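Local coordinates for glutathione S-transferase (Gordonia bronchialis, PDB 4PTS), which probably transfers glutathione to or from its substrates, as a member of the omega-like glutathione S-transferases, at residues R47-A52 with D99-I104. Numbering follows the deposited sequence.
Sequences RYRLIA and DPVLGI
R49 and D99 reach toward each other tip to tip, joining strand 48-53 to the loop of 99-104 by a salt bridge. The carboxylate of D99 stands at the edge of the guanidinium, their planes 46° apart; NH1 of R49 is modelled too close to the carboxylate, which makes the exact bond geometry doubtful. A bend in the R49 chain at chi3 (-90°) turns NE away from a fully extended course. V101 covers one guanidinium face, its CG2 lying 3.6 Å above the plane and over the centre of the group. Lower on the same side chain, CD of R49 packs 3.9 Å from CG of L102. CD1 of I51 and CD1 of L102 meet tip to tip at 4.2 Å, a looser apolar contact beside the ion pair. D99 also shapes its own loop in an Asx motif: OD2 accepts the backbone N of L102 at 2.9 Å, on its anti side, the N-H nearly straight at 166°. A leucine in place of R49 would probably leave the buried D99 carboxylate without its charged mate and V101 without the flat group it covers. The strand lies inside the mixed sheet of the thioredoxin-like domain, between strands 76-80 and 126-129. I51 and L102 both pack on V128 of the latter, while L50 and A52 face helix 57-68.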
loop_
_atom_site.group_PDB
_atom_site.type_symbol
_atom_site.label_atom_id
_atom_site.label_comp_id
_atom_site.label_asym_id
_atom_site.label_seq_id
_atom_site.Cartn_x
_atom_site.Cartn_y
_atom_site.Cartn_z
ATOM N N ARG B 47 -28.869 -30.809 -9.035
ATOM C CA ARG B 47 -29.212 -30.310 -10.366
ATOM C C ARG B 47 -28.313 -29.168 -10.860
ATOM O O ARG B 47 -28.001 -29.082 -12.052
ATOM C CB ARG B 47 -30.669 -29.854 -10.392
ATOM C CG ARG B 47 -31.094 -29.384 -11.765
ATOM C CD ARG B 47 -32.591 -29.397 -11.909
ATOM N NE ARG B 47 -33.023 -28.600 -13.051
ATOM C CZ ARG B 47 -34.280 -28.517 -13.481
ATOM N NH1 ARG B 47 -35.255 -29.199 -12.873
ATOM N NH2 ARG B 47 -34.547 -27.744 -14.534
ATOM N N TYR B 48 -27.952 -28.278 -9.941
ATOM C CA TYR B 48 -27.172 -27.094 -10.265
ATOM C C TYR B 48 -25.783 -27.173 -9.643
ATOM O O TYR B 48 -25.521 -27.978 -8.728
ATOM C CB TYR B 48 -27.908 -25.828 -9.788
ATOM C CG TYR B 48 -29.321 -25.757 -10.315
ATOM C CD1 TYR B 48 -29.559 -25.514 -11.653
ATOM C CD2 TYR B 48 -30.405 -25.968 -9.487
ATOM C CE1 TYR B 48 -30.840 -25.462 -12.156
ATOM C CE2 TYR B 48 -31.695 -25.921 -9.977
ATOM C CZ TYR B 48 -31.914 -25.675 -11.319
ATOM O OH TYR B 48 -33.206 -25.629 -11.851
ATOM N N ARG B 49 -24.891 -26.333 -10.149
ATOM C CA ARG B 49 -23.517 -26.275 -9.669
ATOM C C ARG B 49 -23.101 -24.820 -9.632
ATOM O O ARG B 49 -23.283 -24.066 -10.588
ATOM C CB ARG B 49 -22.601 -27.106 -10.574
ATOM C CG ARG B 49 -21.174 -26.606 -10.704
ATOM C CD ARG B 49 -20.256 -27.691 -11.264
ATOM N NE ARG B 49 -19.718 -28.442 -10.144
ATOM C CZ ARG B 49 -18.442 -28.707 -9.924
ATOM N NH1 ARG B 49 -17.508 -28.377 -10.777
ATOM N NH2 ARG B 49 -18.110 -29.332 -8.823
ATOM N N LEU B 50 -22.546 -24.434 -8.506
ATOM C CA LEU B 50 -22.103 -23.081 -8.321
ATOM C C LEU B 50 -20.684 -22.976 -8.828
ATOM O O LEU B 50 -19.831 -23.776 -8.409
ATOM C CB LEU B 50 -22.128 -22.743 -6.843
ATOM C CG LEU B 50 -21.401 -21.481 -6.415
ATOM C CD1 LEU B 50 -21.969 -20.258 -7.118
ATOM C CD2 LEU B 50 -21.513 -21.366 -4.911
ATOM N N ILE B 51 -20.425 -22.014 -9.720
ATOM C CA ILE B 51 -19.053 -21.699 -10.125
ATOM C C ILE B 51 -18.568 -20.400 -9.517
ATOM O O ILE B 51 -19.194 -19.370 -9.667
ATOM C CB ILE B 51 -18.926 -21.603 -11.632
ATOM C CG1 ILE B 51 -19.351 -22.932 -12.274
ATOM C CG2 ILE B 51 -17.499 -21.213 -12.009
ATOM C CD1 ILE B 51 -18.550 -24.156 -11.823
ATOM N N ALA B 52 -17.435 -20.452 -8.835
ATOM C CA ALA B 52 -16.909 -19.299 -8.142
ATOM C C ALA B 52 -15.394 -19.260 -8.248
ATOM O O ALA B 52 -14.777 -20.090 -8.923
ATOM C CB ALA B 52 -17.339 -19.366 -6.693
ATOM N N ASP B 99 -13.119 -28.470 -15.487
ATOM C CA ASP B 99 -13.984 -28.646 -14.340
ATOM C C ASP B 99 -14.329 -30.123 -14.151
ATOM O O ASP B 99 -14.821 -30.771 -15.070
ATOM C CB ASP B 99 -15.280 -27.858 -14.475
ATOM C CG ASP B 99 -16.110 -27.925 -13.210
ATOM O OD1 ASP B 99 -15.584 -27.540 -12.138
ATOM O OD2 ASP B 99 -17.277 -28.387 -13.265
ATOM N N PRO B 100 -14.069 -30.654 -12.958
ATOM C CA PRO B 100 -14.413 -32.040 -12.701
ATOM C C PRO B 100 -15.779 -32.463 -13.282
ATOM O O PRO B 100 -15.848 -33.451 -13.989
ATOM C CB PRO B 100 -14.421 -32.108 -11.178
ATOM C CG PRO B 100 -13.451 -31.058 -10.730
ATOM C CD PRO B 100 -13.425 -30.003 -11.799
ATOM N N VAL B 101 -16.838 -31.703 -13.017
ATOM C CA VAL B 101 -18.204 -32.134 -13.328
ATOM C C VAL B 101 -18.689 -31.665 -14.698
ATOM O O VAL B 101 -19.287 -32.418 -15.451
ATOM C CB VAL B 101 -19.175 -31.609 -12.259
ATOM C CG1 VAL B 101 -20.608 -31.924 -12.655
ATOM C CG2 VAL B 101 -18.857 -32.213 -10.906
ATOM N N LEU B 102 -18.457 -30.398 -14.992
ATOM C CA LEU B 102 -18.887 -29.824 -16.248
ATOM C C LEU B 102 -17.978 -30.257 -17.374
ATOM O O LEU B 102 -18.389 -30.272 -18.515
ATOM C CB LEU B 102 -18.915 -28.304 -16.155
ATOM C CG LEU B 102 -19.952 -27.741 -15.182
ATOM C CD1 LEU B 102 -19.858 -26.229 -15.176
ATOM C CD2 LEU B 102 -21.365 -28.184 -15.546
ATOM N N GLY B 103 -16.734 -30.592 -17.053
ATOM C CA GLY B 103 -15.775 -31.036 -18.055
ATOM C C GLY B 103 -15.326 -29.975 -19.043
ATOM O O GLY B 103 -14.814 -30.312 -20.096
ATOM N N ILE B 104 -15.448 -28.697 -18.697
ATOM C CA ILE B 104 -15.040 -27.609 -19.592
ATOM C C ILE B 104 -13.762 -26.948 -19.073
ATOM O O ILE B 104 -13.546 -26.877 -17.868
ATOM C CB ILE B 104 -16.153 -26.552 -19.759
ATOM C CG1 ILE B 104 -16.594 -25.989 -18.400
ATOM C CG2 ILE B 104 -17.347 -27.174 -20.453
ATOM C CD1 ILE B 104 -17.618 -24.883 -18.500
#